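Local coordinates for outer membrane protein (Tpn50) (Borrelia burgdorferi, PDB 3OON) that probably binds peptidoglycan through this OmpA-like C-terminal domain, linking the outer membrane to the cell wall, at residues A[49-58]-A[114-123]. Residues are numbered along the deposited sequence; the frame is centred on the assembly and turned at random.
With SO4 (sulfate ion), chain B.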
ATOM      1  N   ASN A  49      -5.191   5.848  15.414  1.00 37.76           N
ATOM      2  CA  ASN A  49      -4.690   4.476  15.526  1.00 35.15           C
ATOM      3  C   ASN A  49      -3.329   4.328  16.192  1.00 33.40           C
ATOM      4  O   ASN A  49      -2.419   5.130  15.970  1.00 32.38           O
ATOM      5  CB  ASN A  49      -4.650   3.796  14.158  1.00 34.74           C
ATOM      6  CG  ASN A  49      -5.957   3.926  13.407  1.00 36.08           C
ATOM      7  OD1 ASN A  49      -6.351   5.025  13.014  1.00 38.83           O
ATOM      8  ND2 ASN A  49      -6.643   2.810  13.215  1.00 35.93           N
ATOM      9  N   ASN A  50      -3.202   3.276  17.000  1.00 31.47           N
ATOM     10  CA  ASN A  50      -1.910   2.825  17.481  1.00 29.72           C
ATOM     11  C   ASN A  50      -1.272   2.002  16.381  1.00 27.97           C
ATOM     12  O   ASN A  50      -1.974   1.514  15.493  1.00 28.21           O
ATOM     13  CB  ASN A  50      -2.078   2.007  18.761  1.00 30.13           C
ATOM     14  CG  ASN A  50      -2.712   2.822  19.876  1.00 31.62           C
ATOM     15  OD1 ASN A  50      -2.232   3.907  20.199  1.00 32.97           O
ATOM     16  ND2 ASN A  50      -3.802   2.319  20.450  1.00 32.05           N
ATOM     17  N   ILE A  51       0.048   1.863  16.421  1.00 26.49           N
ATOM     18  CA  ILE A  51       0.740   1.041  15.421  1.00 25.00           C
ATOM     19  C   ILE A  51       1.654  -0.003  16.056  1.00 24.30           C
ATOM     20  O   ILE A  51       2.125   0.164  17.176  1.00 25.49           O
ATOM     21  CB  ILE A  51       1.552   1.874  14.377  1.00 24.60           C
ATOM     22  CG1 ILE A  51       2.709   2.638  15.027  1.00 25.39           C
ATOM     23  CG2 ILE A  51       0.638   2.824  13.573  1.00 25.54           C
ATOM     24  CD1 ILE A  51       3.654   3.273  13.986  1.00 22.97           C
ATOM     25  N   LEU A  52       1.896  -1.078  15.322  1.00 23.20           N
ATOM     26  CA  LEU A  52       2.842  -2.109  15.739  1.00 23.10           C
ATOM     27  C   LEU A  52       3.931  -2.184  14.686  1.00 23.21           C
ATOM     28  O   LEU A  52       3.622  -2.329  13.492  1.00 23.87           O
ATOM     29  CB  LEU A  52       2.117  -3.457  15.839  1.00 23.25           C
ATOM     30  CG  LEU A  52       2.976  -4.727  15.857  1.00 23.35           C
ATOM     31  CD1 LEU A  52       3.760  -4.817  17.154  1.00 25.56           C
ATOM     32  CD2 LEU A  52       2.072  -5.941  15.716  1.00 26.22           C
ATOM     33  N   ILE A  53       5.191  -2.071  15.113  1.00 22.49           N
ATOM     34  CA  ILE A  53       6.320  -2.125  14.195  1.00 22.08           C
ATOM     35  C   ILE A  53       7.123  -3.371  14.513  1.00 22.30           C
ATOM     36  O   ILE A  53       7.575  -3.547  15.656  1.00 23.02           O
ATOM     37  CB  ILE A  53       7.247  -0.897  14.299  1.00 22.01           C
ATOM     38  CG1 ILE A  53       6.437   0.403  14.220  1.00 21.01           C
ATOM     39  CG2 ILE A  53       8.338  -0.971  13.207  1.00 22.24           C
ATOM     40  CD1 ILE A  53       7.294   1.663  14.218  1.00 22.54           C
ATOM     41  N   GLU A  54       7.297  -4.228  13.509  1.00 22.33           N
ATOM     42  CA  GLU A  54       7.938  -5.531  13.694  1.00 23.38           C
ATOM     43  C   GLU A  54       9.212  -5.632  12.871  1.00 23.27           C
ATOM     44  O   GLU A  54       9.194  -5.383  11.652  1.00 24.16           O
ATOM     45  CB  GLU A  54       6.974  -6.656  13.309  1.00 23.63           C
ATOM     46  CG  GLU A  54       5.692  -6.664  14.133  1.00 26.30           C
ATOM     47  CD  GLU A  54       4.741  -7.753  13.716  1.00 29.98           C
ATOM     48  OE1 GLU A  54       3.884  -7.498  12.838  1.00 32.82           O
ATOM     49  OE2 GLU A  54       4.850  -8.868  14.264  1.00 33.34           O
ATOM     50  N   GLY A  55      10.310  -5.963  13.545  1.00 23.81           N
ATOM     51  CA  GLY A  55      11.635  -6.029  12.929  1.00 24.39           C
ATOM     52  C   GLY A  55      12.103  -7.462  12.770  1.00 25.57           C
ATOM     53  O   GLY A  55      11.632  -8.370  13.479  1.00 25.24           O
ATOM     54  N   HIS A  56      13.036  -7.660  11.840  1.00 26.64           N
ATOM     55  CA  HIS A  56      13.536  -8.979  11.507  1.00 27.80           C
ATOM     56  C   HIS A  56      15.026  -8.961  11.200  1.00 28.84           C
ATOM     57  O   HIS A  56      15.588  -7.956  10.728  1.00 29.19           O
ATOM     58  CB  HIS A  56      12.794  -9.567  10.292  1.00 28.21           C
ATOM     59  CG  HIS A  56      11.310  -9.643  10.461  1.00 29.10           C
ATOM     60  ND1 HIS A  56      10.669 -10.768  10.931  1.00 29.48           N
ATOM     61  CD2 HIS A  56      10.340  -8.730  10.221  1.00 28.52           C
ATOM     62  CE1 HIS A  56       9.368 -10.547  10.974  1.00 29.48           C
ATOM     63  NE2 HIS A  56       9.141  -9.317  10.546  1.00 29.29           N
ATOM     64  N   THR A  57      15.657 -10.092  11.486  1.00 29.93           N
ATOM     65  CA  THR A  57      17.016 -10.353  11.060  1.00 30.77           C
ATOM     66  C   THR A  57      16.984 -11.580  10.164  1.00 32.06           C
ATOM     67  O   THR A  57      15.968 -12.271  10.084  1.00 31.17           O
ATOM     68  CB  THR A  57      17.946 -10.634  12.251  1.00 30.81           C
ATOM     69  OG1 THR A  57      17.347 -11.628  13.089  1.00 31.47           O
ATOM     70  CG2 THR A  57      18.172  -9.379  13.069  1.00 30.60           C
ATOM     71  N   GLU A  58      18.107 -11.850   9.506  1.00 33.51           N
ATOM     72  CA  GLU A  58      18.219 -13.013   8.630  1.00 36.08           C
ATOM     73  C   GLU A  58      19.254 -14.021   9.122  1.00 36.94           C
ATOM     74  O   GLU A  58      19.077 -15.227   8.945  1.00 37.50           O
ATOM     75  CB  GLU A  58      18.526 -12.570   7.203  1.00 36.56           C
ATOM     76  CG  GLU A  58      17.386 -11.772   6.584  1.00 39.63           C
ATOM     77  CD  GLU A  58      17.567 -11.495   5.106  1.00 44.46           C
ATOM     78  OE1 GLU A  58      18.681 -11.707   4.571  1.00 47.04           O
ATOM     79  OE2 GLU A  58      16.581 -11.049   4.477  1.00 47.55           O
ATOM     80  N   ASN A 114      18.709  -5.090   2.237  1.00 42.29           N
ATOM     81  CA  ASN A 114      17.258  -5.091   2.459  1.00 41.14           C
ATOM     82  C   ASN A 114      16.764  -6.095   3.501  1.00 39.36           C
ATOM     83  O   ASN A 114      16.991  -7.299   3.385  1.00 39.12           O
ATOM     84  CB  ASN A 114      16.506  -5.321   1.142  1.00 41.84           C
ATOM     85  CG  ASN A 114      16.116  -4.025   0.448  1.00 44.17           C
ATOM     86  OD1 ASN A 114      15.729  -3.041   1.091  1.00 46.91           O
ATOM     87  ND2 ASN A 114      16.176  -4.031  -0.875  1.00 46.12           N
ATOM     88  N   ARG A 115      16.061  -5.578   4.506  1.00 37.65           N
ATOM     89  CA  ARG A 115      15.463  -6.402   5.549  1.00 35.73           C
ATOM     90  C   ARG A 115      13.980  -6.063   5.718  1.00 34.80           C
ATOM     91  O   ARG A 115      13.567  -4.905   5.570  1.00 33.81           O
ATOM     92  CB  ARG A 115      16.192  -6.207   6.882  1.00 35.63           C
ATOM     93  CG  ARG A 115      17.638  -6.680   6.901  1.00 36.46           C
ATOM     94  CD  ARG A 115      17.719  -8.177   6.702  1.00 36.53           C
ATOM     95  NE  ARG A 115      19.104  -8.652   6.686  1.00 38.82           N
ATOM     96  CZ  ARG A 115      19.874  -8.721   5.599  1.00 40.95           C
ATOM     97  NH1 ARG A 115      19.417  -8.333   4.406  1.00 41.99           N
ATOM     98  NH2 ARG A 115      21.118  -9.169   5.702  1.00 41.88           N
ATOM     99  N   ARG A 116      13.198  -7.087   6.043  1.00 33.87           N
ATOM    100  CA  ARG A 116      11.757  -6.974   6.159  1.00 33.04           C
ATOM    101  C   ARG A 116      11.371  -6.190   7.406  1.00 31.66           C
ATOM    102  O   ARG A 116      11.912  -6.419   8.494  1.00 30.78           O
ATOM    103  CB  ARG A 116      11.119  -8.366   6.204  1.00 34.00           C
ATOM    104  CG  ARG A 116      11.266  -9.186   4.906  1.00 37.94           C
ATOM    105  CD  ARG A 116      10.698 -10.595   5.074  1.00 43.44           C
ATOM    106  NE  ARG A 116       9.528 -10.595   5.960  1.00 48.09           N
ATOM    107  CZ  ARG A 116       9.457 -11.212   7.140  1.00 48.97           C
ATOM    108  NH1 ARG A 116      10.479 -11.929   7.601  1.00 48.58           N
ATOM    109  NH2 ARG A 116       8.343 -11.122   7.850  1.00 50.61           N
ATOM    110  N   VAL A 117      10.444  -5.251   7.221  1.00 30.38           N
ATOM    111  CA  VAL A 117       9.807  -4.530   8.320  1.00 29.28           C
ATOM    112  C   VAL A 117       8.323  -4.554   8.021  1.00 28.51           C
ATOM    113  O   VAL A 117       7.901  -4.478   6.862  1.00 29.03           O
ATOM    114  CB  VAL A 117      10.279  -3.048   8.460  1.00 29.60           C
ATOM    115  CG1 VAL A 117       9.664  -2.394   9.712  1.00 29.41           C
ATOM    116  CG2 VAL A 117      11.777  -2.939   8.553  1.00 31.03           C
ATOM    117  N   GLU A 118       7.524  -4.682   9.068  1.00 26.90           N
ATOM    118  CA  GLU A 118       6.097  -4.570   8.916  1.00 26.12           C
ATOM    119  C   GLU A 118       5.649  -3.517   9.888  1.00 24.40           C
ATOM    120  O   GLU A 118       6.199  -3.407  10.991  1.00 24.19           O
ATOM    121  CB  GLU A 118       5.386  -5.888   9.214  1.00 26.91           C
ATOM    122  CG  GLU A 118       5.641  -6.985   8.193  1.00 29.31           C
ATOM    123  CD  GLU A 118       6.786  -7.890   8.604  1.00 32.81           C
ATOM    124  OE1 GLU A 118       6.832  -8.292   9.800  1.00 34.01           O
ATOM    125  OE2 GLU A 118       7.635  -8.193   7.733  1.00 35.21           O
ATOM    126  N   ILE A 119       4.667  -2.736   9.464  1.00 23.19           N
ATOM    127  CA  ILE A 119       3.975  -1.821  10.346  1.00 22.63           C
ATOM    128  C   ILE A 119       2.482  -2.093  10.193  1.00 23.50           C
ATOM    129  O   ILE A 119       1.949  -2.101   9.070  1.00 25.27           O
ATOM    130  CB  ILE A 119       4.271  -0.361  10.002  1.00 22.72           C
ATOM    131  CG1 ILE A 119       5.751  -0.036  10.226  1.00 22.75           C
ATOM    132  CG2 ILE A 119       3.394   0.570  10.852  1.00 22.34           C
ATOM    133  CD1 ILE A 119       6.165   1.377   9.806  1.00 24.27           C
ATOM    134  N   THR A 120       1.808  -2.333  11.306  1.00 23.70           N
ATOM    135  CA  THR A 120       0.367  -2.558  11.279  1.00 24.69           C
ATOM    136  C   THR A 120      -0.378  -1.370  11.880  1.00 24.83           C
ATOM    137  O   THR A 120      -0.102  -0.969  13.010  1.00 24.87           O
ATOM    138  CB  THR A 120      -0.009  -3.861  11.997  1.00 24.99           C
ATOM    139  OG1 THR A 120       0.686  -4.953  11.378  1.00 26.20           O
ATOM    140  CG2 THR A 120      -1.516  -4.131  11.909  1.00 26.48           C
ATOM    141  N   ILE A 121      -1.309  -0.811  11.112  1.00 25.37           N
ATOM    142  CA  ILE A 121      -2.203   0.218  11.635  1.00 26.72           C
ATOM    143  C   ILE A 121      -3.274  -0.538  12.397  1.00 28.44           C
ATOM    144  O   ILE A 121      -4.126  -1.205  11.799  1.00 29.13           O
ATOM    145  CB  ILE A 121      -2.818   1.093  10.529  1.00 26.12           C
ATOM    146  CG1 ILE A 121      -1.709   1.698   9.656  1.00 26.14           C
ATOM    147  CG2 ILE A 121      -3.668   2.209  11.151  1.00 27.40           C
ATOM    148  CD1 ILE A 121      -2.215   2.348   8.366  1.00 27.54           C
ATOM    149  N   LEU A 122      -3.189  -0.478  13.723  1.00 30.31           N
ATOM    150  CA  LEU A 122      -4.037  -1.299  14.584  1.00 32.55           C
ATOM    151  C   LEU A 122      -5.450  -0.757  14.633  1.00 34.79           C
ATOM    152  O   LEU A 122      -5.659   0.452  14.723  1.00 35.12           O
ATOM    153  CB  LEU A 122      -3.455  -1.386  15.999  1.00 32.45           C
ATOM    154  CG  LEU A 122      -2.039  -1.956  16.122  1.00 31.43           C
ATOM    155  CD1 LEU A 122      -1.543  -1.796  17.547  1.00 31.52           C
ATOM    156  CD2 LEU A 122      -1.967  -3.435  15.667  1.00 31.89           C
ATOM    157  N   ASN A 123      -6.409  -1.671  14.574  1.00 37.70           N
ATOM    158  CA  ASN A 123      -7.828  -1.328  14.595  1.00 40.60           C
ATOM    159  C   ASN A 123      -8.248  -0.437  15.761  1.00 41.78           C
ATOM    160  O   ASN A 123      -8.818   0.643  15.546  1.00 43.46           O
ATOM    161  CB  ASN A 123      -8.665  -2.601  14.574  1.00 41.95           C
ATOM    162  CG  ASN A 123      -9.142  -2.949  13.187  1.00 44.35           C
ATOM    163  OD1 ASN A 123      -8.583  -3.827  12.527  1.00 46.46           O
ATOM    164  ND2 ASN A 123     -10.186  -2.258  12.730  1.00 47.63           N
TER
HETATM  165  S   SO4 B 401      21.014  -9.664   9.658  1.00 38.67           S
HETATM  166  O1  SO4 B 401      21.767  -9.999   8.451  1.00 38.65           O
HETATM  167  O2  SO4 B 401      19.624  -9.381   9.320  1.00 37.20           O
HETATM  168  O3  SO4 B 401      21.081 -10.815  10.558  1.00 39.61           O
HETATM  169  O4  SO4 B 401      21.639  -8.513  10.297  1.00 38.63           O
HETATM  170  O   HOH W   1      -5.518   1.607  17.147  1.00 36.07           O
HETATM  171  O   HOH W   2       3.349  -5.044  12.019  1.00 27.21           O
HETATM  172  O   HOH W   3      13.930  -5.595   9.943  1.00 31.04           O
HETATM  173  O   HOH W   4      14.453  -9.613   6.649  1.00 41.35           O
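Ile53 and Ile119 face each other as a non-hydrogen-bonded pair where strands 51-55 and 114-122 run antiparallel, their axes 167° apart, with Leu52–Thr120 and Glu54–Glu118 as the hydrogen-bonded pairs next to it. These are neighbouring strands in the mixed sheet of an OmpA-like domain, a fold associated with peptidoglycan binding. On the face turned to the helices, Ile51, Ile53, Val117 and Ile119 lie side by side; Ile53 CG2 meets Val117 CG1 at 4.0 Å.

The opposite face, carrying Leu52, Thr120, Glu54 and Glu118, is mixed: Leu52 CB packs on Leu122 CD2 at one end, and towards the other the contacts are polar. His56, just beyond strand 51-55, donates from NE2 to the syn lone pair of Glu118 OE1 at 2.6 Å, nearly in the ring plane, while ring and carboxylate planes stand 56° apart. Rotation about the Glu118 CB-CG bond (chi2 94°) brings its carboxylate to the histidine. Arg116 NH2 lies over one ring face and also forms a salt bridge with Glu118 OE2, 3.0 Å away; Trp97 meets the imidazole with its ring nearly parallel. Glu54 OE1 comes within 4.3 Å of Glu118 OE1, a like-charge approach probably eased by the bond from Trp97 to Glu54 OE2.

Beyond strand 51-55, the Glu58 carboxylate stacks on the guanidinium of Arg115, near the start of strand 114-122, a purely electrostatic salt bridge. The NE and NH2 side serves a sulfate, probably from the crystallisation liquor, while NH1 donates to the Asn114 and Ala112 carbonyls: Arg115 NE reaches sulfate O2 at 2.8 Å.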